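Local coordinates for MIPZ (Caulobacter crescentus, PDB 2XJ9), which acts as an ATPase that positions the division plane, forming intracellular gradients through localized dimerization and nucleoid binding to inhibit cell division, at the interface of chains A and B. Sequence-based numbering; all coordinates share one arbitrary frame. Chains: chain A/B, MIPZ.

The interface of chains A and B. Residues chain A 134, 187, 220; chain B 134, 187, 220.
A:Arg187 and B:Arg187 reach past each other across the two-fold axis of the MipZ dimer, and each gives a guanidinium N-H to an amide oxygen of the partner, that of B:Asn134 or A:Asn134. The bonds run from B:Arg187 NH1 to A:Asn134 OD1 at 2.5 Å and from A:Arg187 NH1 to B:Asn134 OD1 at 2.7 Å. Each oxygen lies in the plane of its guanidinium, but the donor stands well above the carbonyl plane, 60° out of it at A:Asn134, so neither bond uses a lone-pair direction. A:Asn134 and B:Asn134 also line the nucleotide pockets, so the partner's arginine may link dimerisation to the bound ATP analogue.

Between the bonds each NE lies over the rim of the other guanidinium's face, the two planes far from parallel: B:Arg187 NE is 3.8 Å from A:Arg187 NH1. The second-shell partner A:Asp220 meets A:Arg187 at its edge, in plane, as a long salt bridge of 3.6 Å between OD1 and NH2; chain B repeats it. Each acid would thus balance the probable charge of its own chain's arginine. Bends at chi2 and chi3 (-122° and -101° in A:Arg187) carry each guanidinium from its loop toward B:Asn134 or A:Asn134, at the end of strand 128-134 in the opposite chain. The two carboxylates also approach across the axis, with A:Asp220 OD2 4.1 Å from B:Asp220 OD2.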
# COMPACT_ATOMS: atom_id res chain seq x y z
N ASN A 134 6.95 4.53 -4.31
CA ASN A 134 7.34 3.61 -5.36
C ASN A 134 7.74 4.39 -6.60
O ASN A 134 7.20 5.46 -6.89
CB ASN A 134 6.22 2.64 -5.73
CG ASN A 134 5.95 1.59 -4.66
OD1 ASN A 134 6.73 0.67 -4.48
ND2 ASN A 134 4.80 1.71 -3.99
N ARG A 187 11.84 0.55 -2.95
CA ARG A 187 11.66 -0.67 -3.76
C ARG A 187 12.13 -0.52 -5.20
O ARG A 187 11.48 -1.00 -6.11
CB ARG A 187 10.22 -1.15 -3.74
CG ARG A 187 9.86 -1.93 -2.49
CD ARG A 187 9.38 -3.32 -2.83
NE ARG A 187 7.93 -3.43 -2.78
CZ ARG A 187 7.29 -4.58 -2.88
NH1 ARG A 187 5.97 -4.60 -2.82
NH2 ARG A 187 7.96 -5.71 -3.05
N ASP A 220 14.53 -2.85 -3.74
CA ASP A 220 13.76 -4.03 -3.37
C ASP A 220 14.73 -5.08 -2.83
O ASP A 220 15.67 -5.47 -3.49
CB ASP A 220 13.01 -4.52 -4.62
CG ASP A 220 11.87 -5.46 -4.29
OD1 ASP A 220 11.54 -5.64 -3.10
OD2 ASP A 220 11.29 -6.03 -5.25
N ASN B 134 1.65 -8.96 -1.68
CA ASN B 134 3.10 -9.03 -1.84
C ASN B 134 3.67 -10.28 -1.19
O ASN B 134 3.15 -10.78 -0.18
CB ASN B 134 3.78 -7.82 -1.21
CG ASN B 134 3.54 -6.55 -1.97
OD1 ASN B 134 4.01 -6.38 -3.09
ND2 ASN B 134 2.81 -5.62 -1.35
N ARG B 187 3.92 -8.73 -7.68
CA ARG B 187 5.29 -8.17 -7.67
C ARG B 187 6.40 -9.15 -7.29
O ARG B 187 7.32 -8.79 -6.57
CB ARG B 187 5.34 -6.94 -6.79
CG ARG B 187 4.76 -5.71 -7.44
CD ARG B 187 5.81 -4.61 -7.46
NE ARG B 187 5.60 -3.61 -6.42
CZ ARG B 187 6.29 -2.48 -6.33
NH1 ARG B 187 6.02 -1.62 -5.35
NH2 ARG B 187 7.26 -2.19 -7.21
N ASP B 220 7.10 -8.53 -10.80
CA ASP B 220 7.42 -7.10 -10.85
C ASP B 220 7.81 -6.76 -12.30
O ASP B 220 8.73 -7.37 -12.86
CB ASP B 220 8.54 -6.78 -9.83
CG ASP B 220 8.67 -5.28 -9.50
OD1 ASP B 220 7.80 -4.49 -9.93
OD2 ASP B 220 9.63 -4.88 -8.78